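Local coordinates for protein inositol-3-phosphate synthase (Caenorhabditis elegans, PDB 1VKO) that belongs to the myo-inositol-1-phosphate synthase family and binds nicotinamide-adenine-dinucleotide on a Rossmann-type domain, with four chains in its assembly, at residues His64-Lys69 against Val461-Asp466; Ser164-Ala169 against Pro186-Ile191; Ala204-Asp209 against Asn363-Arg368; Phe285-Ile290 against Pro307-Leu312. All coordinates share one frame; numbering follows the deposited sequence.

Contact 1 (His64-Lys69 against Val461-Asp466); sequences HDYSFK and VSYKVD
Y66 and Y463 lay their rings side by side, pointing the same way, on the face of the sheet that also carries F68. The CG of Y463 stands between its own backbone N and carbonyl carbon (chi1 71°), which starts the ring off on the side where Y66 lies. Y463 CD2 comes to the edge of the Y66 ring, 3.9 Å from Y66 CD2, with the planes 45° apart. F68 brings CD1 against Y463 CB at 4.0 Å. Tyrosine suits both places at this interface, since its ring packs while its hydroxyl reaches on: Y66 OH bonds T527 OG1 and Y463 OH bonds Q528 N, both of the second subunit. On the other face the short S462 puts OG 3.6 Å from K69 CB, and a water bridges S462 OG to K69 O. K69 makes a cation-pi contact with Y469, whose hydroxyl bonds S67 OG. In the backbone, F68 and Y463 form a non-hydrogen-bonded antiparallel pair, their CA atoms 4.4 Å apart. The next pair is hydrogen-bonded: K69 N gives to S462 O at 2.8 Å, and S462 N gives to K69 O at 2.9 Å. On the N-terminal side of F68, S67 O accepts from K464 N through a longer, more bent bond (3.1 Å, angle at the hydrogen 136°). Strand 461-464 lies between 56-71 and 469-470 in an antiparallel sheet whose aromatic face forms part of a subunit interface.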
loop_
_atom_site.group_PDB
_atom_site.type_symbol
_atom_site.label_atom_id
_atom_site.label_comp_id
_atom_site.label_asym_id
_atom_site.label_seq_id
_atom_site.Cartn_x
_atom_site.Cartn_y
_atom_site.Cartn_z
ATOM N N HIS A 64 -43.866 -6.843 21.466
ATOM C CA HIS A 64 -44.009 -8.311 21.436
ATOM C C HIS A 64 -43.302 -8.979 22.632
ATOM O O HIS A 64 -42.073 -9.087 22.676
ATOM C CB HIS A 64 -43.466 -8.875 20.113
ATOM C CG HIS A 64 -44.139 -8.329 18.889
ATOM N ND1 HIS A 64 -43.891 -7.064 18.401
ATOM C CD2 HIS A 64 -45.033 -8.887 18.042
ATOM C CE1 HIS A 64 -44.612 -6.861 17.311
ATOM N NE2 HIS A 64 -45.316 -7.952 17.072
ATOM N N ASP A 65 -44.071 -9.427 23.614
ATOM C CA ASP A 65 -43.441 -9.965 24.807
ATOM C C ASP A 65 -42.891 -11.350 24.518
ATOM O O ASP A 65 -43.632 -12.257 24.153
ATOM C CB ASP A 65 -44.415 -9.968 25.986
ATOM C CG ASP A 65 -44.856 -8.560 26.378
ATOM O OD1 ASP A 65 -44.448 -7.608 25.681
ATOM O OD2 ASP A 65 -45.612 -8.307 27.350
ATOM N N TYR A 66 -41.579 -11.498 24.629
ATOM C CA TYR A 66 -40.955 -12.805 24.502
ATOM C C TYR A 66 -40.743 -13.356 25.906
ATOM O O TYR A 66 -40.419 -12.600 26.808
ATOM C CB TYR A 66 -39.614 -12.688 23.763
ATOM C CG TYR A 66 -39.699 -12.758 22.253
ATOM C CD1 TYR A 66 -39.864 -11.609 21.492
ATOM C CD2 TYR A 66 -39.617 -13.976 21.583
ATOM C CE1 TYR A 66 -39.945 -11.665 20.093
ATOM C CE2 TYR A 66 -39.695 -14.040 20.176
ATOM C CZ TYR A 66 -39.857 -12.876 19.446
ATOM O OH TYR A 66 -39.930 -12.913 18.062
ATOM N N SER A 67 -40.942 -14.653 26.110
ATOM C CA SER A 67 -40.589 -15.249 27.388
ATOM C C SER A 67 -39.501 -16.272 27.143
ATOM O O SER A 67 -39.761 -17.289 26.532
ATOM C CB SER A 67 -41.812 -15.887 28.060
ATOM O OG SER A 67 -41.500 -16.273 29.389
ATOM N N PHE A 68 -38.275 -15.992 27.574
ATOM C CA PHE A 68 -37.146 -16.888 27.290
ATOM C C PHE A 68 -36.895 -17.803 28.464
ATOM O O PHE A 68 -37.055 -17.401 29.620
ATOM C CB PHE A 68 -35.834 -16.124 26.998
ATOM C CG PHE A 68 -35.936 -15.120 25.880
ATOM C CD1 PHE A 68 -36.069 -15.524 24.569
ATOM C CD2 PHE A 68 -35.900 -13.771 26.152
ATOM C CE1 PHE A 68 -36.182 -14.582 23.533
ATOM C CE2 PHE A 68 -35.993 -12.824 25.116
ATOM C CZ PHE A 68 -36.134 -13.228 23.818
ATOM N N LYS A 69 -36.467 -19.023 28.174
ATOM C CA LYS A 69 -35.865 -19.845 29.204
ATOM C C LYS A 69 -34.488 -20.185 28.710
ATOM O O LYS A 69 -34.345 -20.545 27.541
ATOM C CB LYS A 69 -36.667 -21.136 29.485
ATOM C CG LYS A 69 -37.809 -21.025 30.507
ATOM C CD LYS A 69 -38.376 -22.441 30.786
ATOM C CE LYS A 69 -39.434 -22.501 31.916
ATOM N NZ LYS A 69 -40.773 -21.984 31.507
ATOM N N VAL A 461 -31.493 -22.417 24.749
ATOM C CA VAL A 461 -32.483 -21.346 24.792
ATOM C C VAL A 461 -33.820 -21.845 24.238
ATOM O O VAL A 461 -33.852 -22.553 23.233
ATOM C CB VAL A 461 -32.000 -20.086 24.006
ATOM C CG1 VAL A 461 -33.042 -18.976 24.054
ATOM C CG2 VAL A 461 -30.653 -19.588 24.539
ATOM N N SER A 462 -34.911 -21.465 24.898
ATOM C CA SER A 462 -36.257 -21.653 24.342
ATOM C C SER A 462 -37.136 -20.435 24.643
ATOM O O SER A 462 -36.799 -19.616 25.476
ATOM C CB SER A 462 -36.885 -22.930 24.896
ATOM O OG SER A 462 -36.978 -22.868 26.313
ATOM N N TYR A 463 -38.263 -20.315 23.954
ATOM C CA TYR A 463 -39.148 -19.159 24.139
ATOM C C TYR A 463 -40.618 -19.584 23.986
ATOM O O TYR A 463 -40.912 -20.614 23.399
ATOM C CB TYR A 463 -38.785 -18.045 23.134
ATOM C CG TYR A 463 -39.161 -18.385 21.712
ATOM C CD1 TYR A 463 -38.459 -19.356 20.999
ATOM C CD2 TYR A 463 -40.236 -17.766 21.096
ATOM C CE1 TYR A 463 -38.812 -19.694 19.717
ATOM C CE2 TYR A 463 -40.600 -18.092 19.792
ATOM C CZ TYR A 463 -39.887 -19.058 19.103
ATOM O OH TYR A 463 -40.242 -19.405 17.801
ATOM N N LYS A 464 -41.547 -18.801 24.507
ATOM C CA LYS A 464 -42.940 -19.206 24.435
ATOM C C LYS A 464 -43.532 -18.983 23.058
ATOM O O LYS A 464 -43.639 -17.851 22.586
ATOM C CB LYS A 464 -43.792 -18.499 25.493
ATOM C CG LYS A 464 -44.201 -19.387 26.661
ATOM C CD LYS A 464 -45.376 -18.799 27.429
ATOM C CE LYS A 464 -46.072 -19.879 28.226
ATOM N NZ LYS A 464 -46.912 -19.334 29.334
ATOM N N VAL A 465 -43.926 -20.070 22.410
ATOM C CA VAL A 465 -44.765 -19.917 21.231
ATOM C C VAL A 465 -46.240 -19.821 21.663
ATOM O O VAL A 465 -46.775 -18.708 21.704
ATOM C CB VAL A 465 -44.469 -20.940 20.122
ATOM C CG1 VAL A 465 -45.493 -20.834 19.006
ATOM C CG2 VAL A 465 -43.083 -20.687 19.566
ATOM N N ASP A 466 -46.882 -20.925 22.040
ATOM C CA ASP A 466 -48.287 -20.834 22.437
ATOM C C ASP A 466 -48.592 -21.612 23.708
ATOM O O ASP A 466 -49.410 -22.535 23.684
ATOM C CB ASP A 466 -49.217 -21.296 21.284
ATOM C CG ASP A 466 -49.964 -20.135 20.609
ATOM O OD1 ASP A 466 -50.436 -19.227 21.330
ATOM O OD2 ASP A 466 -50.146 -20.059 19.370
HETATM O O HOH W 1 -34.584 -23.502 27.197
#

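Contact 2 (Ser164-Ala169 against Pro186-Ile191); sequences SNLYEA and PFMEPI
A capping box leading into helix 168-173 packs here against the type I beta turn M188-I191 at the C-terminal end of helix 178-188, with N165, L166 and Y167 touching the turn. N165 OD1 is gripped twice, by Y167 N at 2.9 Å and by E168 N at 3.0 Å, the latter from above the carbonyl plane. In return E168 OE1 accepts from N165 N through its anti lone pair. Asparagine fits because its short amide, with CG set between backbone N and carbonyl carbon (chi1 64°), reaches forward to the N-H groups of the next residues; its CB meanwhile sits 3.1 Å from E189 O. Across the segments L166 N gives to I191 O at 2.9 Å. Leucine supplies the apolar part: L166 CB meets M188 CE at 3.7 Å, and L166 CG meets I191 CB at 3.8 Å. The chain of M188, bent at chi2 and chi3, also brings CE against L166 O, and both residues touch V93 of helix 87-100. Outside, Y167 and E189 run side by side, CB to CB 3.7 Å, their polar ends held by E182 and R185 respectively. The capped start of one helix thus meets the turn ending the next, beside the first helix of the Rossmann-type domain.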
loop_
_atom_site.group_PDB
_atom_site.type_symbol
_atom_site.label_atom_id
_atom_site.label_comp_id
_atom_site.label_asym_id
_atom_site.label_seq_id
_atom_site.Cartn_x
_atom_site.Cartn_y
_atom_site.Cartn_z
ATOM N N SER A 164 -2.211 -38.863 8.696
ATOM C CA SER A 164 -1.224 -38.147 9.498
ATOM C C SER A 164 -1.775 -37.785 10.859
ATOM O O SER A 164 -2.907 -37.280 10.959
ATOM C CB SER A 164 -0.792 -36.874 8.791
ATOM O OG SER A 164 -0.195 -37.191 7.549
ATOM N N ASN A 165 -0.981 -38.036 11.897
ATOM C CA ASN A 165 -1.363 -37.688 13.272
ATOM C C ASN A 165 -1.201 -36.184 13.459
ATOM O O ASN A 165 -0.422 -35.552 12.754
ATOM C CB ASN A 165 -0.477 -38.428 14.294
ATOM C CG ASN A 165 0.975 -38.018 14.195
ATOM O OD1 ASN A 165 1.360 -36.915 14.635
ATOM N ND2 ASN A 165 1.785 -38.869 13.573
ATOM N N LEU A 166 -1.885 -35.639 14.457
ATOM C CA LEU A 166 -1.993 -34.209 14.652
ATOM C C LEU A 166 -0.682 -33.502 14.947
ATOM O O LEU A 166 -0.626 -32.266 14.922
ATOM C CB LEU A 166 -3.057 -33.892 15.719
ATOM C CG LEU A 166 -4.506 -34.175 15.304
ATOM C CD1 LEU A 166 -5.459 -33.163 15.875
ATOM C CD2 LEU A 166 -4.675 -34.186 13.796
ATOM N N TYR A 167 0.371 -34.274 15.224
ATOM C CA TYR A 167 1.710 -33.703 15.349
ATOM C C TYR A 167 2.319 -33.486 13.967
ATOM O O TYR A 167 2.773 -32.385 13.668
ATOM C CB TYR A 167 2.599 -34.543 16.280
ATOM C CG TYR A 167 4.076 -34.184 16.268
ATOM C CD1 TYR A 167 4.530 -32.959 16.755
ATOM C CD2 TYR A 167 5.010 -35.069 15.742
ATOM C CE1 TYR A 167 5.892 -32.645 16.727
ATOM C CE2 TYR A 167 6.355 -34.770 15.706
ATOM C CZ TYR A 167 6.797 -33.561 16.194
ATOM O OH TYR A 167 8.150 -33.287 16.142
ATOM N N GLU A 168 2.283 -34.504 13.106
ATOM C CA GLU A 168 2.754 -34.364 11.720
ATOM C C GLU A 168 1.911 -33.343 10.999
ATOM O O GLU A 168 2.372 -32.633 10.066
ATOM C CB GLU A 168 2.592 -35.668 10.965
ATOM C CG GLU A 168 3.370 -36.871 11.468
ATOM C CD GLU A 168 3.024 -38.141 10.678
ATOM O OE1 GLU A 168 1.831 -38.535 10.630
ATOM O OE2 GLU A 168 3.944 -38.748 10.091
ATOM N N ALA A 169 0.646 -33.309 11.402
ATOM C CA ALA A 169 -0.312 -32.350 10.917
ATOM C C ALA A 169 0.067 -30.875 11.232
ATOM O O ALA A 169 -0.279 -29.980 10.486
ATOM C CB ALA A 169 -1.666 -32.694 11.505
ATOM N N PRO A 186 3.325 -34.526 22.777
ATOM C CA PRO A 186 2.726 -35.666 23.500
ATOM C C PRO A 186 1.186 -35.607 23.594
ATOM O O PRO A 186 0.556 -36.565 24.044
ATOM C CB PRO A 186 3.361 -35.569 24.881
ATOM C CG PRO A 186 3.686 -34.157 25.044
ATOM C CD PRO A 186 4.117 -33.665 23.682
ATOM N N PHE A 187 0.585 -34.501 23.155
ATOM C CA PHE A 187 -0.866 -34.387 23.182
ATOM C C PHE A 187 -1.466 -34.645 21.791
ATOM O O PHE A 187 -2.513 -35.287 21.652
ATOM C CB PHE A 187 -1.295 -33.011 23.688
ATOM C CG PHE A 187 -0.755 -32.648 25.051
ATOM C CD1 PHE A 187 0.456 -31.973 25.178
ATOM C CD2 PHE A 187 -1.483 -32.945 26.210
ATOM C CE1 PHE A 187 0.960 -31.615 26.428
ATOM C CE2 PHE A 187 -0.995 -32.587 27.450
ATOM C CZ PHE A 187 0.233 -31.921 27.565
ATOM N N MET A 188 -0.780 -34.151 20.767
ATOM C CA MET A 188 -1.288 -34.157 19.411
ATOM C C MET A 188 -0.888 -35.396 18.698
ATOM O O MET A 188 -1.659 -35.909 17.883
ATOM C CB MET A 188 -0.706 -32.989 18.637
ATOM C CG MET A 188 -1.081 -31.691 19.182
ATOM S SD MET A 188 -2.801 -31.293 18.842
ATOM C CE MET A 188 -2.642 -30.563 17.186
ATOM N N GLU A 189 0.327 -35.872 18.981
ATOM C CA GLU A 189 0.862 -37.038 18.269
ATOM C C GLU A 189 -0.034 -38.291 18.347
ATOM O O GLU A 189 -0.234 -38.946 17.333
ATOM C CB GLU A 189 2.333 -37.336 18.656
ATOM C CG GLU A 189 2.999 -38.397 17.781
ATOM C CD GLU A 189 4.484 -38.591 18.040
ATOM O OE1 GLU A 189 4.930 -38.495 19.218
ATOM O OE2 GLU A 189 5.205 -38.841 17.045
ATOM N N PRO A 190 -0.552 -38.652 19.527
ATOM C CA PRO A 190 -1.474 -39.800 19.627
ATOM C C PRO A 190 -2.738 -39.651 18.787
ATOM O O PRO A 190 -3.416 -40.638 18.574
ATOM C CB PRO A 190 -1.861 -39.800 21.115
ATOM C CG PRO A 190 -0.715 -39.191 21.783
ATOM C CD PRO A 190 -0.275 -38.087 20.866
ATOM N N ILE A 191 -3.073 -38.442 18.336
ATOM C CA ILE A 191 -4.347 -38.257 17.639
ATOM C C ILE A 191 -4.229 -38.502 16.135
ATOM O O ILE A 191 -3.532 -37.800 15.427
ATOM C CB ILE A 191 -4.985 -36.893 17.933
ATOM C CG1 ILE A 191 -4.875 -36.536 19.417
ATOM C CG2 ILE A 191 -6.458 -36.898 17.515
ATOM C CD1 ILE A 191 -5.246 -35.079 19.716
#

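Contact 3 (Ala204-Asp209 against Asn363-Arg368); sequences ASNQGD and NLSEAR
A204 and N363 bring their CA atoms within 5.2 Å where a short 3-10 turn, 205-207, meets the end of helix 359-363 and the loop after it. Q207 N bonds A204 O within the turn, while A204 N and S205 N face acceptors of the other segment. A204 N gives to N363 OD1 at 3.1 Å, tilted 29° from the carbonyl plane. That oxygen also lies 2.9 Å from A204 CB, an unusually short approach that may be imprecise in the model; alanine suits the place by its small size. The other amide atom of N363, ND2, bonds T251 O, so both ends of the amide are used. E366, at the N-cap position of helix 367-378, extends its side chain back across the gap to S205. S205 N comes to E366 OE1 at 3.0 Å from above the carboxylate plane, and S205 OG donates to E366 OE2 at 3.1 Å on the syn lone pair. A two-oxygen acid matches a serine that offers both an N-H and a hydroxyl. The joint belongs to the loops at the edge of the Rossmann-type domain's cofactor site, the side chain of Q207 lying about 5 Å from the bound NAD. N206 and E366 slide past each other in opposite directions, their flat groups turned 81° apart. N206 OD1 receives Q207 NE2 at 3.0 Å, while N206 ND2 bonds K362 O and Q207 OE1 bonds N359 ND2. The side chain of Q207 crosses that of N363 at about a right angle, Q207 CG standing 3.6 Å from N363 OD1.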
loop_
_atom_site.group_PDB
_atom_site.type_symbol
_atom_site.label_atom_id
_atom_site.label_comp_id
_atom_site.label_asym_id
_atom_site.label_seq_id
_atom_site.Cartn_x
_atom_site.Cartn_y
_atom_site.Cartn_z
ATOM N N ALA A 204 -10.647 -30.432 -5.500
ATOM C CA ALA A 204 -9.537 -30.263 -6.466
ATOM C C ALA A 204 -8.809 -31.584 -6.724
ATOM O O ALA A 204 -8.256 -32.200 -5.804
ATOM C CB ALA A 204 -8.551 -29.230 -5.985
ATOM N N SER A 205 -8.798 -32.012 -7.983
ATOM C CA SER A 205 -8.121 -33.268 -8.354
ATOM C C SER A 205 -6.671 -33.388 -7.804
ATOM O O SER A 205 -6.097 -34.493 -7.747
ATOM C CB SER A 205 -8.219 -33.522 -9.881
ATOM O OG SER A 205 -7.233 -32.824 -10.611
ATOM N N ASN A 206 -6.109 -32.267 -7.351
ATOM C CA ASN A 206 -4.749 -32.271 -6.805
ATOM C C ASN A 206 -4.591 -32.892 -5.378
ATOM O O ASN A 206 -3.475 -32.990 -4.834
ATOM C CB ASN A 206 -3.986 -30.911 -7.043
ATOM C CG ASN A 206 -4.603 -29.712 -6.299
ATOM O OD1 ASN A 206 -4.906 -29.801 -5.095
ATOM N ND2 ASN A 206 -4.754 -28.564 -7.014
ATOM N N GLN A 207 -5.713 -33.370 -4.835
ATOM C CA GLN A 207 -5.774 -33.929 -3.487
ATOM C C GLN A 207 -5.660 -35.458 -3.427
ATOM O O GLN A 207 -5.770 -36.021 -2.346
ATOM C CB GLN A 207 -7.076 -33.494 -2.765
ATOM C CG GLN A 207 -7.301 -31.969 -2.703
ATOM C CD GLN A 207 -6.345 -31.286 -1.742
ATOM O OE1 GLN A 207 -6.149 -31.752 -0.593
ATOM N NE2 GLN A 207 -5.738 -30.189 -2.199
ATOM N N GLY A 208 -5.429 -36.104 -4.578
ATOM C CA GLY A 208 -5.430 -37.574 -4.714
ATOM C C GLY A 208 -4.347 -38.254 -3.902
ATOM O O GLY A 208 -4.635 -39.148 -3.108
ATOM N N ASP A 209 -3.104 -37.813 -4.125
ATOM C CA ASP A 209 -1.917 -38.140 -3.309
ATOM C C ASP A 209 -2.118 -38.163 -1.776
ATOM O O ASP A 209 -1.514 -38.994 -1.085
ATOM C CB ASP A 209 -0.781 -37.131 -3.611
ATOM C CG ASP A 209 0.257 -37.659 -4.602
ATOM O OD1 ASP A 209 0.335 -38.898 -4.803
ATOM O OD2 ASP A 209 1.056 -36.896 -5.206
ATOM N N ASN A 363 -5.939 -26.219 -3.135
ATOM C CA ASN A 363 -7.289 -26.695 -3.472
ATOM C C ASN A 363 -8.114 -25.698 -4.314
ATOM O O ASN A 363 -8.805 -26.079 -5.266
ATOM C CB ASN A 363 -8.078 -27.080 -2.200
ATOM C CG ASN A 363 -9.319 -27.923 -2.518
ATOM O OD1 ASN A 363 -9.212 -29.002 -3.131
ATOM N ND2 ASN A 363 -10.490 -27.436 -2.113
ATOM N N LEU A 364 -8.035 -24.422 -3.948
ATOM C CA LEU A 364 -8.696 -23.347 -4.689
ATOM C C LEU A 364 -7.932 -22.934 -5.959
ATOM O O LEU A 364 -8.303 -21.930 -6.584
ATOM C CB LEU A 364 -8.952 -22.137 -3.767
ATOM C CG LEU A 364 -9.597 -22.477 -2.409
ATOM C CD1 LEU A 364 -9.260 -21.414 -1.350
ATOM C CD2 LEU A 364 -11.119 -22.695 -2.544
ATOM N N SER A 365 -6.883 -23.702 -6.323
ATOM C CA SER A 365 -6.193 -23.601 -7.642
ATOM C C SER A 365 -7.185 -23.978 -8.715
ATOM O O SER A 365 -7.115 -23.462 -9.833
ATOM C CB SER A 365 -5.029 -24.607 -7.804
ATOM O OG SER A 365 -3.895 -24.318 -7.013
ATOM N N GLU A 366 -8.083 -24.920 -8.381
ATOM C CA GLU A 366 -9.006 -25.497 -9.381
ATOM C C GLU A 366 -10.353 -24.761 -9.465
ATOM O O GLU A 366 -10.835 -24.211 -8.460
ATOM C CB GLU A 366 -9.119 -27.022 -9.245
ATOM C CG GLU A 366 -7.817 -27.721 -9.605
ATOM C CD GLU A 366 -7.944 -29.228 -9.798
ATOM O OE1 GLU A 366 -9.074 -29.755 -9.933
ATOM O OE2 GLU A 366 -6.889 -29.897 -9.801
ATOM N N ALA A 367 -10.918 -24.719 -10.681
ATOM C CA ALA A 367 -11.947 -23.722 -11.026
ATOM C C ALA A 367 -13.281 -23.865 -10.265
ATOM O O ALA A 367 -13.759 -22.886 -9.685
ATOM C CB ALA A 367 -12.154 -23.611 -12.570
ATOM N N ARG A 368 -13.852 -25.070 -10.257
ATOM C CA ARG A 368 -15.130 -25.376 -9.559
ATOM C C ARG A 368 -15.114 -25.124 -8.039
ATOM O O ARG A 368 -16.157 -24.819 -7.434
ATOM C CB ARG A 368 -15.582 -26.818 -9.862
#

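Contact 4 (Phe285-Ile290 against Pro307-Leu312); sequences FAVASI and PGLIEL
A286 is the first residue of segment 285-290 to meet the other helix, its CB lying 3.8 Å from L309 CD1 and scarcely farther from L309 CD2. Alanine suits this position because its CB points toward the neighbour, where a small group lets the forked end of the leucine fit against the helix. V287 follows and works mainly through CG2, which touches L309 CD2 at 3.9 Å and L312 CD2 at 4.0 Å; V287 CG1 also comes near L312 CD2. V287 crosses both leucines at about a right angle, so the branch bridges two successive turns of helix 307-316; its other neighbours are L224 of helix 220-238 and M269 and I272 of helix 265-273. S289 does not meet the other helix; its OG gives to F285 O at 2.6 Å from above the carbonyl plane, which ties a polar group back to its own backbone in a buried setting. I290 closes the walk with two arms. Its chi2 of 157° carries CD1 out to L309 CD2 at 3.5 Å, the closest approach of side chains here, while I290 CG2 lies 3.6 Å from L312 O and 4.1 Å from L312 CG. No hydrogen bond crosses between the helices; the axes of segments 285-290 and 307-312 approach to 10.5 Å and run nearly parallel, 10° apart. Aliphatic residues alone make the joint. Two such parallel neighbours, one leading into strand 295-298 and the other following it, are typical of consecutive beta-alpha-beta crossovers in a Rossmann-type fold.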
loop_
_atom_site.group_PDB
_atom_site.type_symbol
_atom_site.label_atom_id
_atom_site.label_comp_id
_atom_site.label_asym_id
_atom_site.label_seq_id
_atom_site.Cartn_x
_atom_site.Cartn_y
_atom_site.Cartn_z
ATOM N N PHE A 285 -22.096 -36.376 5.676
ATOM C CA PHE A 285 -21.897 -35.825 7.005
ATOM C C PHE A 285 -23.090 -35.021 7.511
ATOM O O PHE A 285 -23.528 -35.244 8.615
ATOM C CB PHE A 285 -20.621 -34.995 7.098
ATOM C CG PHE A 285 -19.375 -35.791 7.034
ATOM C CD1 PHE A 285 -18.857 -36.373 8.201
ATOM C CD2 PHE A 285 -18.707 -35.990 5.823
ATOM C CE1 PHE A 285 -17.662 -37.137 8.156
ATOM C CE2 PHE A 285 -17.494 -36.750 5.756
ATOM C CZ PHE A 285 -16.975 -37.338 6.942
ATOM N N ALA A 286 -23.636 -34.085 6.736
ATOM C CA ALA A 286 -24.738 -33.294 7.298
ATOM C C ALA A 286 -25.854 -34.235 7.721
ATOM O O ALA A 286 -26.378 -34.127 8.844
ATOM C CB ALA A 286 -25.237 -32.221 6.323
ATOM N N VAL A 287 -26.186 -35.185 6.842
ATOM C CA VAL A 287 -27.211 -36.216 7.142
ATOM C C VAL A 287 -26.857 -37.113 8.345
ATOM O O VAL A 287 -27.668 -37.304 9.243
ATOM C CB VAL A 287 -27.579 -37.002 5.863
ATOM C CG1 VAL A 287 -28.547 -38.141 6.156
ATOM C CG2 VAL A 287 -28.233 -36.063 4.859
ATOM N N ALA A 288 -25.634 -37.622 8.406
ATOM C CA ALA A 288 -25.242 -38.449 9.546
ATOM C C ALA A 288 -25.370 -37.710 10.888
ATOM O O ALA A 288 -25.601 -38.330 11.933
ATOM C CB ALA A 288 -23.859 -38.940 9.360
ATOM N N SER A 289 -25.210 -36.385 10.833
ATOM C CA SER A 289 -25.179 -35.512 12.005
ATOM C C SER A 289 -26.595 -35.349 12.494
ATOM O O SER A 289 -26.889 -35.614 13.668
ATOM C CB SER A 289 -24.581 -34.132 11.661
ATOM O OG SER A 289 -23.310 -34.280 11.063
ATOM N N ILE A 290 -27.462 -34.933 11.576
ATOM C CA ILE A 290 -28.845 -34.669 11.901
ATOM C C ILE A 290 -29.506 -35.930 12.405
ATOM O O ILE A 290 -30.090 -35.916 13.482
ATOM C CB ILE A 290 -29.611 -34.108 10.688
ATOM C CG1 ILE A 290 -29.071 -32.734 10.321
ATOM C CG2 ILE A 290 -31.091 -34.038 11.005
ATOM C CD1 ILE A 290 -29.346 -32.356 8.860
ATOM N N PRO A 307 -32.125 -27.199 0.361
ATOM C CA PRO A 307 -33.444 -27.161 1.030
ATOM C C PRO A 307 -33.838 -28.515 1.673
ATOM O O PRO A 307 -34.348 -28.553 2.786
ATOM C CB PRO A 307 -34.406 -26.774 -0.098
ATOM C CG PRO A 307 -33.556 -26.140 -1.161
ATOM C CD PRO A 307 -32.201 -26.778 -1.053
ATOM N N GLY A 308 -33.563 -29.612 0.988
ATOM C CA GLY A 308 -33.799 -30.922 1.556
ATOM C C GLY A 308 -33.154 -31.153 2.906
ATOM O O GLY A 308 -33.754 -31.768 3.783
ATOM N N LEU A 309 -31.931 -30.658 3.063
ATOM C CA LEU A 309 -31.185 -30.718 4.318
ATOM C C LEU A 309 -31.768 -29.850 5.440
ATOM O O LEU A 309 -31.980 -30.301 6.561
ATOM C CB LEU A 309 -29.694 -30.406 4.068
ATOM C CG LEU A 309 -29.015 -31.770 3.959
ATOM C CD1 LEU A 309 -27.609 -31.797 3.357
ATOM C CD2 LEU A 309 -28.977 -32.260 5.343
ATOM N N ILE A 310 -32.023 -28.597 5.140
ATOM C CA ILE A 310 -32.683 -27.743 6.100
ATOM C C ILE A 310 -33.962 -28.434 6.574
ATOM O O ILE A 310 -34.123 -28.692 7.789
ATOM C CB ILE A 310 -32.940 -26.363 5.490
ATOM C CG1 ILE A 310 -31.605 -25.617 5.319
ATOM C CG2 ILE A 310 -33.941 -25.589 6.338
ATOM C CD1 ILE A 310 -31.674 -24.375 4.445
ATOM N N GLU A 311 -34.843 -28.789 5.634
ATOM C CA GLU A 311 -36.054 -29.543 5.996
ATOM C C GLU A 311 -35.753 -30.748 6.923
ATOM O O GLU A 311 -36.486 -31.017 7.868
ATOM C CB GLU A 311 -36.825 -29.960 4.743
ATOM C CG GLU A 311 -38.150 -30.636 5.027
ATOM C CD GLU A 311 -38.924 -30.984 3.769
ATOM O OE1 GLU A 311 -38.304 -31.265 2.734
ATOM O OE2 GLU A 311 -40.168 -30.984 3.825
ATOM N N LEU A 312 -34.652 -31.441 6.686
ATOM C CA LEU A 312 -34.343 -32.628 7.486
ATOM C C LEU A 312 -33.926 -32.223 8.894
ATOM O O LEU A 312 -34.282 -32.868 9.882
ATOM C CB LEU A 312 -33.264 -33.487 6.800
ATOM C CG LEU A 312 -32.918 -34.864 7.414
ATOM C CD1 LEU A 312 -34.031 -35.935 7.269
ATOM C CD2 LEU A 312 -31.621 -35.368 6.839
#

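From the N terminus the chain first lays down 64-69, and contact 1 closes only when 461-466 arrives, so its loop encloses the other three. Inside it, contact 2 closes a short loop around the helices 168-173 and 178-188. Contact 3 opens next at 204-209 and is completed at 363-368; contact 4, another short loop through strand 295-298, is nested within it. None of the loops cross. Contact 1 ties the antiparallel sheet together at the far side of the chain's centre from contacts 2 and 3, with centres 45 and 47 Å away, whereas contacts 2, 3 and 4 join loops and helices around the Rossmann-type parallel sheet.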